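PDB 4RGL: filamentation induced by cAMP protein Fic, which belongs to the Fic/DOC family and joins a mainly helical Fic domain to a C-terminal region related to helix-turn-helix domains. Local coordinates for residues Met98-Ala103 with Trp196-Arg202; Leu157-Leu161 with Cys173-Tyr177. All blocks are in the same frame, centred on the assembly; numbering follows the deposited sequence.

Both contacts are buried, with their centres about 12 Å apart. Interaction 1 sets the loop after helix 82-95 on helix 189-202. Interaction 2 pairs the neighbouring helices 150-163 and 168-182, and its residues fall between the two segments of interaction 1 in the sequence. The chemistry differs. Interaction 1 mixes apolar packing with an indole bond to a carbonyl and has a salt bridge at its exposed border. Interaction 2 is wholly apolar and lies farther from the chain's centre. The two meet directly: Q197 OE1 and H176 ND1 probably share a hydrogen bond, and W196 packs on F175.

Interaction 1 (Met98-Ala103 with Trp196-Arg202)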
loop_
_atom_site.group_PDB
_atom_site.type_symbol
_atom_site.label_atom_id
_atom_site.label_comp_id
_atom_site.label_asym_id
_atom_site.label_seq_id
_atom_site.Cartn_x
_atom_site.Cartn_y
_atom_site.Cartn_z
HETATM N N MSE A 98 2.619 7.476 9.964
HETATM C CA MSE A 98 1.811 8.532 9.327
HETATM C C MSE A 98 0.759 9.082 10.270
HETATM O O MSE A 98 0.374 10.246 10.140
HETATM C CB MSE A 98 1.137 8.014 8.061
HETATM C CG MSE A 98 2.113 7.667 6.957
HETATM SE SE MSE A 98 1.216 7.267 5.297
HETATM C CE MSE A 98 0.864 8.845 4.817
ATOM N N GLU A 99 0.258 8.240 11.207
ATOM C CA GLU A 99 -0.780 8.647 12.166
ATOM C C GLU A 99 -0.339 9.900 12.960
ATOM O O GLU A 99 -1.175 10.738 13.301
ATOM C CB GLU A 99 -1.102 7.481 13.133
ATOM C CG GLU A 99 -2.306 7.738 14.046
ATOM C CD GLU A 99 -3.659 7.785 13.347
ATOM O OE1 GLU A 99 -3.986 6.818 12.621
ATOM O OE2 GLU A 99 -4.440 8.721 13.635
ATOM N N ASP A 100 0.983 10.049 13.187
ATOM C CA ASP A 100 1.541 11.150 13.986
ATOM C C ASP A 100 1.555 12.493 13.223
ATOM O O ASP A 100 1.676 13.549 13.858
ATOM C CB ASP A 100 2.991 10.813 14.425
ATOM C CG ASP A 100 3.142 9.501 15.181
ATOM O OD1 ASP A 100 2.141 9.043 15.793
ATOM O OD2 ASP A 100 4.281 8.972 15.233
ATOM N N TRP A 101 1.541 12.454 11.868
ATOM C CA TRP A 101 1.849 13.643 11.082
ATOM C C TRP A 101 0.616 14.335 10.484
ATOM O O TRP A 101 -0.320 13.683 10.006
ATOM C CB TRP A 101 2.818 13.307 9.955
ATOM C CG TRP A 101 4.047 12.594 10.416
ATOM C CD1 TRP A 101 4.814 12.898 11.502
ATOM C CD2 TRP A 101 4.725 11.539 9.731
ATOM N NE1 TRP A 101 5.865 12.023 11.596
ATOM C CE2 TRP A 101 5.851 11.193 10.506
ATOM C CE3 TRP A 101 4.486 10.843 8.535
ATOM C CZ2 TRP A 101 6.727 10.169 10.136
ATOM C CZ3 TRP A 101 5.345 9.817 8.179
ATOM C CH2 TRP A 101 6.458 9.497 8.967
ATOM N N ASP A 102 0.682 15.675 10.441
ATOM C CA ASP A 102 -0.224 16.542 9.719
ATOM C C ASP A 102 0.527 17.106 8.508
ATOM O O ASP A 102 1.623 17.652 8.669
ATOM C CB ASP A 102 -0.746 17.667 10.655
ATOM C CG ASP A 102 -1.777 18.595 10.030
ATOM O OD1 ASP A 102 -1.557 19.038 8.876
ATOM O OD2 ASP A 102 -2.718 19.001 10.746
ATOM N N ALA A 103 0.007 16.867 7.296
ATOM C CA ALA A 103 0.716 17.167 6.042
ATOM C C ALA A 103 1.174 18.658 5.936
ATOM O O ALA A 103 2.086 18.959 5.163
ATOM C CB ALA A 103 -0.160 16.822 4.862
ATOM N N TRP A 196 3.929 11.979 1.024
ATOM C CA TRP A 196 3.129 13.105 1.473
ATOM C C TRP A 196 1.795 13.170 0.720
ATOM O O TRP A 196 0.788 13.551 1.315
ATOM C CB TRP A 196 3.900 14.418 1.333
ATOM C CG TRP A 196 3.933 15.214 2.606
ATOM C CD1 TRP A 196 3.359 16.430 2.825
ATOM C CD2 TRP A 196 4.377 14.746 3.888
ATOM N NE1 TRP A 196 3.534 16.806 4.135
ATOM C CE2 TRP A 196 4.115 15.771 4.821
ATOM C CE3 TRP A 196 5.001 13.565 4.335
ATOM C CZ2 TRP A 196 4.473 15.664 6.167
ATOM C CZ3 TRP A 196 5.319 13.446 5.675
ATOM C CH2 TRP A 196 5.072 14.489 6.573
ATOM N N GLN A 197 1.755 12.680 -0.536
ATOM C CA GLN A 197 0.483 12.582 -1.249
ATOM C C GLN A 197 -0.450 11.587 -0.529
ATOM O O GLN A 197 -1.613 11.904 -0.283
ATOM C CB GLN A 197 0.692 12.174 -2.707
ATOM C CG GLN A 197 -0.629 12.007 -3.459
ATOM C CD GLN A 197 -0.433 11.645 -4.891
ATOM O OE1 GLN A 197 0.183 12.382 -5.661
ATOM N NE2 GLN A 197 -1.106 10.588 -5.322
ATOM N N THR A 198 0.102 10.431 -0.093
ATOM C CA THR A 198 -0.643 9.443 0.691
ATOM C C THR A 198 -1.111 10.061 2.026
ATOM O O THR A 198 -2.214 9.763 2.490
ATOM C CB THR A 198 0.224 8.187 0.932
ATOM O OG1 THR A 198 0.715 7.704 -0.319
ATOM C CG2 THR A 198 -0.536 7.086 1.645
ATOM N N LEU A 199 -0.284 10.951 2.623
ATOM C CA LEU A 199 -0.626 11.578 3.900
ATOM C C LEU A 199 -1.778 12.549 3.725
ATOM O O LEU A 199 -2.741 12.490 4.487
ATOM C CB LEU A 199 0.596 12.294 4.514
ATOM C CG LEU A 199 0.392 12.853 5.943
ATOM C CD1 LEU A 199 0.010 11.741 6.929
ATOM C CD2 LEU A 199 1.606 13.555 6.414
ATOM N N ILE A 200 -1.721 13.402 2.676
ATOM C CA ILE A 200 -2.798 14.356 2.382
ATOM C C ILE A 200 -4.133 13.591 2.131
ATOM O O ILE A 200 -5.189 14.035 2.594
ATOM C CB ILE A 200 -2.421 15.265 1.174
ATOM C CG1 ILE A 200 -1.151 16.087 1.485
ATOM C CG2 ILE A 200 -3.592 16.187 0.790
ATOM C CD1 ILE A 200 -0.556 16.808 0.295
ATOM N N LEU A 201 -4.058 12.397 1.483
ATOM C CA LEU A 201 -5.253 11.593 1.207
ATOM C C LEU A 201 -5.765 10.883 2.475
ATOM O O LEU A 201 -6.978 10.813 2.678
ATOM C CB LEU A 201 -4.990 10.560 0.100
ATOM C CG LEU A 201 -4.744 11.129 -1.315
ATOM C CD1 LEU A 201 -4.580 10.019 -2.319
ATOM C CD2 LEU A 201 -5.879 12.056 -1.748
ATOM N N ARG A 202 -4.849 10.361 3.337
ATOM C CA ARG A 202 -5.306 9.660 4.542
ATOM C C ARG A 202 -5.772 10.660 5.627
ATOM O O ARG A 202 -6.579 10.293 6.483
ATOM C CB ARG A 202 -4.236 8.713 5.100
ATOM C CG ARG A 202 -3.060 9.389 5.741
ATOM C CD ARG A 202 -2.413 8.466 6.752
ATOM N NE ARG A 202 -3.197 8.383 7.987
ATOM C CZ ARG A 202 -3.076 7.405 8.877
ATOM N NH1 ARG A 202 -2.287 6.365 8.627
ATOM N NH2 ARG A 202 -3.802 7.416 9.986
#
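The indole NE1 of W196 donates to A103 O at 2.8 Å, with an N-H...O angle of 154°. The nitrogen lies in the A103 carbonyl plane, on a lone pair of the oxygen, and the oxygen sits close to the indole plane. The A103 methyl rests against CG1 of I200, 3.6 Å away. L199 fills the middle. Its CG is anti to the backbone N (chi1 -173°), which carries the two methyls toward the loop: CD2 lies over one face of the W196 ring, near its margin, and 3.8 Å from W101 CB. The two indoles meet obliquely, with W101 CE3 4.0 Å from W196 CZ3. M98, a selenomethionine, bends at chi3 and brings CE against the backbone of T198 and L199. Its CB lies 3.8 Å from R202 CD. At the exposed border R202 NH2 reaches E99 OE1 at 2.7 Å. The pair is a salt bridge, but its hydrogen bond is weak, bent to 126° at the hydrogen. The carboxylate stands nearly perpendicular to the guanidinium. Helix 106-117 touches both indoles. A directed indole bond within an apolar layer thus joins the loop to helix 189-202, while the charged pair probably adds attraction with little directional bonding.

Interaction 2 (Leu157-Leu161 with Cys173-Tyr177); sequences LLDWL and CIFHY
F175 reaches from helix 168-182 into a hollow formed by L157, L158 and L161 of helix 150-163. The two helices form an antiparallel helical pair within the Fic/DOC family region. The axes of the short segments run at 179° to each other and approach no closer than 11.0 Å. The gap is bridged by large side chains, and no hydrogen bond crosses it. The phenyl ring is the main bump. Its CG stands anti to the backbone N (chi1 -175°), which extends the ring toward the leucines. L157 covers one face: its CD2 makes a CH-pi contact 4.1 Å from the F175 ring centroid, 26° off the normal. This methyl is shifted toward the rim, and L157 CG also comes within 3.7 Å of F175 CE2. L158 closes the hollow at the ring edge, where its CD2 lies 3.9 Å from F175 CE2. L161 approaches obliquely, with CD2 3.8 Å from F175 CD2. Beyond the hollow, F175 meets the ring of W196 and touches I200, both on helix 189-202. The phenyl therefore ties the pair to a third helix.

A second bump lies beside the first. The W160 indole crosses I174 at about a right angle, and P10 of the N-terminal part touches both residues. I174 turns only its CG2 branch and CB to the indole, while its CG1 arm leads away. CG2 comes to the indole obliquely, nearest the far corner of its six-membered ring: W160 CH2 stands 3.5 Å from I174 CG2.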
loop_
_atom_site.group_PDB
_atom_site.type_symbol
_atom_site.label_atom_id
_atom_site.label_comp_id
_atom_site.label_asym_id
_atom_site.label_seq_id
_atom_site.Cartn_x
_atom_site.Cartn_y
_atom_site.Cartn_z
ATOM N N LEU A 157 4.380 26.675 0.364
ATOM C CA LEU A 157 3.672 25.473 -0.064
ATOM C C LEU A 157 2.885 24.840 1.104
ATOM O O LEU A 157 1.727 24.460 0.926
ATOM C CB LEU A 157 4.668 24.450 -0.656
ATOM C CG LEU A 157 4.055 23.157 -1.202
ATOM C CD1 LEU A 157 2.998 23.451 -2.265
ATOM C CD2 LEU A 157 5.123 22.241 -1.750
ATOM N N LEU A 158 3.510 24.744 2.295
ATOM C CA LEU A 158 2.860 24.147 3.469
ATOM C C LEU A 158 1.780 25.071 4.021
ATOM O O LEU A 158 0.762 24.589 4.523
ATOM C CB LEU A 158 3.891 23.824 4.559
ATOM C CG LEU A 158 4.903 22.729 4.210
ATOM C CD1 LEU A 158 6.080 22.769 5.136
ATOM C CD2 LEU A 158 4.248 21.346 4.209
ATOM N N ASP A 159 1.982 26.405 3.911
ATOM C CA ASP A 159 0.965 27.369 4.335
ATOM C C ASP A 159 -0.238 27.287 3.418
ATOM O O ASP A 159 -1.377 27.310 3.891
ATOM C CB ASP A 159 1.531 28.800 4.352
ATOM C CG ASP A 159 0.514 29.851 4.774
ATOM O OD1 ASP A 159 -0.119 29.672 5.843
ATOM O OD2 ASP A 159 0.378 30.866 4.057
ATOM N N TRP A 160 0.011 27.146 2.096
ATOM C CA TRP A 160 -1.048 26.993 1.107
ATOM C C TRP A 160 -1.875 25.754 1.394
ATOM O O TRP A 160 -3.098 25.820 1.383
ATOM C CB TRP A 160 -0.460 26.920 -0.314
ATOM C CG TRP A 160 -1.464 26.505 -1.348
ATOM C CD1 TRP A 160 -2.384 27.301 -1.963
ATOM C CD2 TRP A 160 -1.723 25.170 -1.800
ATOM N NE1 TRP A 160 -3.201 26.544 -2.771
ATOM C CE2 TRP A 160 -2.810 25.234 -2.697
ATOM C CE3 TRP A 160 -1.129 23.921 -1.544
ATOM C CZ2 TRP A 160 -3.311 24.101 -3.347
ATOM C CZ3 TRP A 160 -1.642 22.799 -2.170
ATOM C CH2 TRP A 160 -2.730 22.892 -3.047
ATOM N N LEU A 161 -1.203 24.620 1.660
ATOM C CA LEU A 161 -1.860 23.338 1.910
ATOM C C LEU A 161 -2.781 23.411 3.149
ATOM O O LEU A 161 -3.849 22.796 3.158
ATOM C CB LEU A 161 -0.799 22.234 2.098
ATOM C CG LEU A 161 -1.324 20.795 2.187
ATOM C CD1 LEU A 161 -1.963 20.360 0.870
ATOM C CD2 LEU A 161 -0.213 19.839 2.564
ATOM N N CYS A 173 -2.429 16.270 -5.365
ATOM C CA CYS A 173 -1.784 16.313 -6.676
ATOM C C CYS A 173 -0.984 17.605 -6.831
ATOM O O CYS A 173 0.148 17.570 -7.323
ATOM C CB CYS A 173 -2.816 16.164 -7.789
ATOM S SG CYS A 173 -3.676 14.575 -7.794
ATOM N N ILE A 174 -1.579 18.754 -6.426
ATOM C CA ILE A 174 -0.911 20.057 -6.526
ATOM C C ILE A 174 0.369 20.060 -5.669
ATOM O O ILE A 174 1.427 20.497 -6.142
ATOM C CB ILE A 174 -1.868 21.212 -6.112
ATOM C CG1 ILE A 174 -3.176 21.217 -6.968
ATOM C CG2 ILE A 174 -1.156 22.560 -6.177
ATOM C CD1 ILE A 174 -2.988 21.589 -8.479
ATOM N N PHE A 175 0.279 19.547 -4.418
ATOM C CA PHE A 175 1.434 19.483 -3.520
ATOM C C PHE A 175 2.541 18.614 -4.123
ATOM O O PHE A 175 3.698 19.025 -4.142
ATOM C CB PHE A 175 1.026 18.946 -2.142
ATOM C CG PHE A 175 2.146 18.969 -1.124
ATOM C CD1 PHE A 175 3.063 17.926 -1.050
ATOM C CD2 PHE A 175 2.292 20.039 -0.250
ATOM C CE1 PHE A 175 4.118 17.968 -0.139
ATOM C CE2 PHE A 175 3.339 20.069 0.674
ATOM C CZ PHE A 175 4.243 19.034 0.725
ATOM N N HIS A 176 2.175 17.411 -4.626
ATOM C CA HIS A 176 3.121 16.480 -5.265
ATOM C C HIS A 176 3.878 17.182 -6.386
ATOM O O HIS A 176 5.096 17.077 -6.465
ATOM C CB HIS A 176 2.357 15.249 -5.823
ATOM C CG HIS A 176 3.227 14.058 -6.126
ATOM N ND1 HIS A 176 2.841 12.777 -5.772
ATOM C CD2 HIS A 176 4.439 13.995 -6.727
ATOM C CE1 HIS A 176 3.808 11.980 -6.193
ATOM N NE2 HIS A 176 4.800 12.669 -6.755
ATOM N N TYR A 177 3.154 17.936 -7.225
ATOM C CA TYR A 177 3.719 18.653 -8.364
ATOM C C TYR A 177 4.670 19.751 -7.905
ATOM O O TYR A 177 5.769 19.878 -8.449
ATOM C CB TYR A 177 2.593 19.245 -9.219
ATOM C CG TYR A 177 3.067 20.170 -10.315
ATOM C CD1 TYR A 177 3.582 19.666 -11.506
ATOM C CD2 TYR A 177 2.879 21.546 -10.220
ATOM C CE1 TYR A 177 3.956 20.511 -12.549
ATOM C CE2 TYR A 177 3.211 22.398 -11.272
ATOM C CZ TYR A 177 3.758 21.878 -12.432
ATOM O OH TYR A 177 4.123 22.721 -13.456
#